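Local coordinates for manganese-dependent ADP-ribose/CDP-alcohol diphosphatase (Danio rerio, PDB 2NXF), which probably hydrolyses ADP-ribose and CDP-alcohols such as CDP-choline to the nucleoside monophosphate and a phosphorylated product, using a dinuclear metal centre, at residues S293-M306 / K309-Y321. Numbering follows the deposited sequence.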
loop_
_atom_site.group_PDB
_atom_site.type_symbol
_atom_site.label_atom_id
_atom_site.label_comp_id
_atom_site.label_asym_id
_atom_site.label_seq_id
_atom_site.Cartn_x
_atom_site.Cartn_y
_atom_site.Cartn_z
ATOM N N SER A 293 -8.697 -16.424 11.968
ATOM C CA SER A 293 -9.276 -15.626 10.894
ATOM C C SER A 293 -8.296 -15.587 9.696
ATOM O O SER A 293 -7.404 -16.445 9.584
ATOM C CB SER A 293 -9.628 -14.229 11.463
ATOM O OG SER A 293 -10.211 -13.400 10.472
ATOM N N HIS A 294 -8.465 -14.633 8.781
ATOM C CA HIS A 294 -7.527 -14.466 7.667
ATOM C C HIS A 294 -7.720 -13.086 7.099
ATOM O O HIS A 294 -8.669 -12.398 7.468
ATOM C CB HIS A 294 -7.793 -15.480 6.544
ATOM C CG HIS A 294 -6.549 -16.084 5.959
ATOM N ND1 HIS A 294 -5.396 -15.363 5.738
ATOM C CD2 HIS A 294 -6.286 -17.352 5.556
ATOM C CE1 HIS A 294 -4.474 -16.158 5.220
ATOM N NE2 HIS A 294 -4.993 -17.366 5.095
ATOM N N ALA A 295 -6.799 -12.680 6.229
ATOM C CA ALA A 295 -6.949 -11.434 5.451
ATOM C C ALA A 295 -6.053 -11.431 4.237
ATOM O O ALA A 295 -4.888 -11.037 4.309
ATOM C CB ALA A 295 -6.641 -10.199 6.321
ATOM N N PHE A 296 -6.585 -11.893 3.114
ATOM C CA PHE A 296 -5.902 -11.718 1.853
ATOM C C PHE A 296 -6.938 -11.904 0.757
ATOM O O PHE A 296 -8.105 -12.200 1.031
ATOM C CB PHE A 296 -4.712 -12.697 1.686
ATOM C CG PHE A 296 -5.114 -14.111 1.322
ATOM C CD1 PHE A 296 -4.999 -14.579 0.004
ATOM C CD2 PHE A 296 -5.584 -14.986 2.296
ATOM C CE1 PHE A 296 -5.373 -15.902 -0.335
ATOM C CE2 PHE A 296 -5.944 -16.321 1.970
ATOM C CZ PHE A 296 -5.846 -16.769 0.655
ATOM N N ALA A 297 -6.522 -11.696 -0.483
ATOM C CA ALA A 297 -7.453 -11.886 -1.584
ATOM C C ALA A 297 -6.740 -12.378 -2.839
ATOM O O ALA A 297 -5.494 -12.343 -2.926
ATOM C CB ALA A 297 -8.178 -10.566 -1.868
ATOM N N THR A 298 -7.541 -12.767 -3.816
ATOM C CA THR A 298 -7.078 -12.997 -5.175
ATOM C C THR A 298 -8.004 -12.209 -6.088
ATOM O O THR A 298 -9.228 -12.274 -5.938
ATOM C CB THR A 298 -7.129 -14.485 -5.547
ATOM O OG1 THR A 298 -6.393 -15.233 -4.567
ATOM C CG2 THR A 298 -6.519 -14.714 -6.935
ATOM N N ALA A 299 -7.419 -11.482 -7.032
ATOM C CA ALA A 299 -8.206 -10.685 -7.954
ATOM C C ALA A 299 -8.140 -11.287 -9.340
ATOM O O ALA A 299 -7.079 -11.744 -9.788
ATOM C CB ALA A 299 -7.723 -9.237 -7.972
ATOM N N TYR A 300 -9.291 -11.278 -9.999
ATOM C CA TYR A 300 -9.442 -11.804 -11.341
ATOM C C TYR A 300 -9.916 -10.673 -12.254
ATOM O O TYR A 300 -10.987 -10.116 -12.043
ATOM C CB TYR A 300 -10.471 -12.945 -11.334
ATOM C CG TYR A 300 -10.058 -14.137 -10.495
ATOM C CD1 TYR A 300 -9.470 -15.247 -11.097
ATOM C CD2 TYR A 300 -10.250 -14.154 -9.113
ATOM C CE1 TYR A 300 -9.077 -16.348 -10.351
ATOM C CE2 TYR A 300 -9.863 -15.266 -8.346
ATOM C CZ TYR A 300 -9.267 -16.354 -8.991
ATOM O OH TYR A 300 -8.874 -17.465 -8.275
ATOM N N LEU A 301 -9.112 -10.350 -13.269
ATOM C CA LEU A 301 -9.462 -9.349 -14.258
ATOM C C LEU A 301 -10.033 -10.059 -15.475
ATOM O O LEU A 301 -9.339 -10.833 -16.134
ATOM C CB LEU A 301 -8.232 -8.517 -14.651
ATOM C CG LEU A 301 -7.631 -7.663 -13.530
ATOM C CD1 LEU A 301 -6.271 -7.109 -13.971
ATOM C CD2 LEU A 301 -8.587 -6.528 -13.131
ATOM N N TYR A 302 -11.316 -9.817 -15.739
ATOM C CA TYR A 302 -11.965 -10.310 -16.943
ATOM C C TYR A 302 -12.095 -9.171 -17.947
ATOM O O TYR A 302 -11.720 -8.026 -17.656
ATOM C CB TYR A 302 -13.350 -10.880 -16.620
ATOM C CG TYR A 302 -13.331 -12.050 -15.674
ATOM C CD1 TYR A 302 -13.276 -13.361 -16.163
ATOM C CD2 TYR A 302 -13.385 -11.852 -14.292
ATOM C CE1 TYR A 302 -13.265 -14.443 -15.297
ATOM C CE2 TYR A 302 -13.375 -12.925 -13.422
ATOM C CZ TYR A 302 -13.317 -14.211 -13.933
ATOM O OH TYR A 302 -13.306 -15.275 -13.065
ATOM N N GLU A 303 -12.650 -9.476 -19.116
ATOM C CA GLU A 303 -12.836 -8.447 -20.123
ATOM C C GLU A 303 -13.925 -7.440 -19.750
ATOM O O GLU A 303 -13.901 -6.310 -20.232
ATOM C CB GLU A 303 -13.060 -9.072 -21.510
ATOM C CG GLU A 303 -11.890 -9.971 -21.896
ATOM C CD GLU A 303 -11.876 -10.401 -23.343
ATOM O OE1 GLU A 303 -12.953 -10.705 -23.897
ATOM O OE2 GLU A 303 -10.765 -10.449 -23.917
ATOM N N ASP A 304 -14.842 -7.828 -18.857
ATOM C CA ASP A 304 -15.984 -6.980 -18.514
ATOM C C ASP A 304 -16.118 -6.590 -17.038
ATOM O O ASP A 304 -16.942 -5.735 -16.697
ATOM C CB ASP A 304 -17.285 -7.632 -19.001
ATOM C CG ASP A 304 -17.650 -8.889 -18.223
ATOM O OD1 ASP A 304 -16.756 -9.609 -17.721
ATOM O OD2 ASP A 304 -18.861 -9.164 -18.125
ATOM N N ARG A 305 -15.305 -7.202 -16.176
ATOM C CA ARG A 305 -15.395 -6.988 -14.734
ATOM C C ARG A 305 -14.130 -7.460 -14.047
ATOM O O ARG A 305 -13.365 -8.246 -14.609
ATOM C CB ARG A 305 -16.581 -7.758 -14.155
ATOM C CG ARG A 305 -16.377 -9.266 -14.129
ATOM C CD ARG A 305 -17.689 -10.006 -14.144
ATOM N NE ARG A 305 -17.486 -11.430 -13.878
ATOM C CZ ARG A 305 -17.126 -12.330 -14.792
ATOM N NH1 ARG A 305 -16.919 -11.975 -16.056
ATOM N NH2 ARG A 305 -16.985 -13.605 -14.436
HETATM N N MSE A 306 -13.925 -6.969 -12.828
HETATM C CA MSE A 306 -12.902 -7.503 -11.949
HETATM C C MSE A 306 -13.615 -8.129 -10.764
HETATM O O MSE A 306 -14.553 -7.538 -10.213
HETATM C CB MSE A 306 -11.967 -6.402 -11.459
HETATM C CG MSE A 306 -11.061 -6.857 -10.354
HETATM SE SE MSE A 306 -9.863 -5.455 -9.747
HETATM C CE MSE A 306 -10.115 -5.731 -7.864
ATOM N N LYS A 309 -11.759 -12.090 -4.747
ATOM C CA LYS A 309 -12.188 -13.138 -3.824
ATOM C C LYS A 309 -11.390 -13.000 -2.535
ATOM O O LYS A 309 -10.167 -13.225 -2.519
ATOM C CB LYS A 309 -11.965 -14.519 -4.455
ATOM C CG LYS A 309 -12.736 -14.777 -5.764
ATOM C CD LYS A 309 -14.247 -14.757 -5.584
ATOM C CE LYS A 309 -14.723 -15.979 -4.822
ATOM N NZ LYS A 309 -16.199 -16.025 -4.680
ATOM N N GLY A 310 -12.069 -12.561 -1.475
ATOM C CA GLY A 310 -11.407 -12.305 -0.199
ATOM C C GLY A 310 -11.592 -13.475 0.731
ATOM O O GLY A 310 -12.527 -14.272 0.557
ATOM N N ARG A 311 -10.680 -13.583 1.700
ATOM C CA ARG A 311 -10.754 -14.583 2.752
ATOM C C ARG A 311 -10.804 -13.910 4.104
ATOM O O ARG A 311 -10.155 -12.888 4.321
ATOM C CB ARG A 311 -9.518 -15.486 2.736
ATOM C CG ARG A 311 -9.516 -16.557 1.675
ATOM C CD ARG A 311 -9.389 -16.037 0.247
ATOM N NE ARG A 311 -8.796 -17.083 -0.582
ATOM C CZ ARG A 311 -8.282 -16.892 -1.789
ATOM N NH1 ARG A 311 -8.320 -15.692 -2.360
ATOM N NH2 ARG A 311 -7.723 -17.915 -2.417
ATOM N N GLY A 312 -11.564 -14.523 5.012
ATOM C CA GLY A 312 -11.595 -14.103 6.398
ATOM C C GLY A 312 -12.195 -12.719 6.536
ATOM O O GLY A 312 -13.388 -12.531 6.272
ATOM N N ARG A 313 -11.365 -11.761 6.944
ATOM C CA ARG A 313 -11.810 -10.381 7.162
ATOM C C ARG A 313 -12.052 -9.604 5.866
ATOM O O ARG A 313 -12.684 -8.536 5.901
ATOM C CB ARG A 313 -10.803 -9.632 8.043
ATOM C CG ARG A 313 -10.637 -10.293 9.406
ATOM C CD ARG A 313 -9.626 -9.555 10.261
ATOM N NE ARG A 313 -9.920 -8.136 10.347
ATOM C CZ ARG A 313 -9.035 -7.155 10.194
ATOM N NH1 ARG A 313 -7.745 -7.393 9.954
ATOM N NH2 ARG A 313 -9.460 -5.907 10.299
ATOM N N VAL A 314 -11.530 -10.113 4.742
ATOM C CA VAL A 314 -11.679 -9.415 3.448
ATOM C C VAL A 314 -12.915 -9.936 2.702
ATOM O O VAL A 314 -12.993 -11.128 2.363
ATOM C CB VAL A 314 -10.461 -9.619 2.540
ATOM C CG1 VAL A 314 -10.670 -8.856 1.201
ATOM C CG2 VAL A 314 -9.172 -9.190 3.234
ATOM N N GLU A 315 -13.898 -9.066 2.459
ATOM C CA GLU A 315 -15.104 -9.498 1.738
ATOM C C GLU A 315 -14.867 -9.468 0.232
ATOM O O GLU A 315 -14.067 -8.661 -0.260
ATOM C CB GLU A 315 -16.296 -8.600 2.073
ATOM C CG GLU A 315 -16.978 -8.914 3.414
ATOM C CD GLU A 315 -17.791 -10.218 3.403
ATOM O OE1 GLU A 315 -18.870 -10.284 2.735
ATOM O OE2 GLU A 315 -17.345 -11.164 4.098
ATOM N N ASP A 316 -15.577 -10.333 -0.500
ATOM C CA ASP A 316 -15.496 -10.314 -1.972
ATOM C C ASP A 316 -15.988 -8.961 -2.499
ATOM O O ASP A 316 -16.754 -8.258 -1.837
ATOM C CB ASP A 316 -16.414 -11.375 -2.610
ATOM C CG ASP A 316 -15.981 -12.807 -2.343
ATOM O OD1 ASP A 316 -14.918 -13.057 -1.743
ATOM O OD2 ASP A 316 -16.758 -13.708 -2.754
ATOM N N LEU A 317 -15.611 -8.656 -3.736
ATOM C CA LEU A 317 -16.055 -7.446 -4.401
ATOM C C LEU A 317 -16.011 -7.681 -5.895
ATOM O O LEU A 317 -15.081 -8.324 -6.393
ATOM C CB LEU A 317 -15.113 -6.294 -4.027
ATOM C CG LEU A 317 -15.434 -4.852 -4.378
ATOM C CD1 LEU A 317 -16.845 -4.441 -3.998
ATOM C CD2 LEU A 317 -14.413 -3.997 -3.641
ATOM N N THR A 318 -17.009 -7.164 -6.603
ATOM C CA THR A 318 -17.002 -7.192 -8.064
ATOM C C THR A 318 -17.108 -5.754 -8.576
ATOM O O THR A 318 -17.957 -4.985 -8.119
ATOM C CB THR A 318 -18.144 -8.082 -8.633
ATOM O OG1 THR A 318 -17.977 -9.428 -8.170
ATOM C CG2 THR A 318 -18.144 -8.079 -10.173
ATOM N N ILE A 319 -16.235 -5.390 -9.513
ATOM C CA ILE A 319 -16.352 -4.106 -10.200
ATOM C C ILE A 319 -16.738 -4.378 -11.646
ATOM O O ILE A 319 -15.988 -5.005 -12.377
ATOM C CB ILE A 319 -15.030 -3.304 -10.222
ATOM C CG1 ILE A 319 -14.368 -3.253 -8.845
ATOM C CG2 ILE A 319 -15.283 -1.898 -10.846
ATOM C CD1 ILE A 319 -12.873 -2.899 -8.929
ATOM N N THR A 320 -17.911 -3.908 -12.042
ATOM C CA THR A 320 -18.339 -4.002 -13.437
ATOM C C THR A 320 -17.742 -2.802 -14.179
ATOM O O THR A 320 -17.762 -1.670 -13.670
ATOM C CB THR A 320 -19.869 -4.062 -13.538
ATOM O OG1 THR A 320 -20.360 -5.104 -12.674
ATOM C CG2 THR A 320 -20.294 -4.349 -14.966
ATOM N N TYR A 321 -17.144 -3.045 -15.345
ATOM C CA TYR A 321 -16.420 -1.975 -16.032
ATOM C C TYR A 321 -17.382 -0.971 -16.658
ATOM O O TYR A 321 -18.438 -1.346 -17.136
ATOM C CB TYR A 321 -15.510 -2.519 -17.131
ATOM C CG TYR A 321 -14.408 -3.471 -16.715
ATOM C CD1 TYR A 321 -13.814 -4.295 -17.672
ATOM C CD2 TYR A 321 -13.952 -3.552 -15.398
ATOM C CE1 TYR A 321 -12.811 -5.170 -17.345
ATOM C CE2 TYR A 321 -12.929 -4.431 -15.054
ATOM C CZ TYR A 321 -12.375 -5.249 -16.033
ATOM O OH TYR A 321 -11.379 -6.136 -15.729
HETATM O O HOH W 1 -18.659 -3.863 -18.036
#
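Thr298 and Lys309 pair through two backbone bonds, Thr298 N to Lys309 O at 3.0 Å and Lys309 N to Thr298 O at 2.8 Å, where strand 295-301 and the 309-312 part of strand 305-312 run antiparallel, with 165° between their directions. Met306 and Ile319 form a second such pair in the following hairpin. At the end of strand 305-312 a type II' turn from Arg311 to Val314, with Gly312 at positive phi, reverses the chain, and Arg313 N donates to His294 O at 2.8 Å.

Arg311 bends at chi2 (68°) and lays its chain over one face of the Phe296 ring, CD standing 4.0 Å from the centroid in a CH-pi contact. Its guanidinium follows the ring at 34° between planes, with Phe296 CE1 3.4 Å above it. Arg311 NH1 donates to Thr298 OG1 at 3.0 Å, while Glu50 takes a salt bridge from Arg311 NH2 through one carboxylate oxygen and is hydrogen-bonded to Thr298 OG1 through the other; with Gln46 also bonded to Arg311 NH2, these help to fix the rotation of the group. At the far end the Tyr321 ring lies with one face over the Asp304-Arg305 peptide, and its OH donates to Tyr302 O at 2.7 Å, tying the chain end to the hairpin bend.

These three C-terminal strands complete a mixed sheet of the calcineurin-like fold: 295-301 pairs with strand 6-11, helix 35-49 packs on Phe296 and Thr298, and 317-320 forms one edge of the sheet.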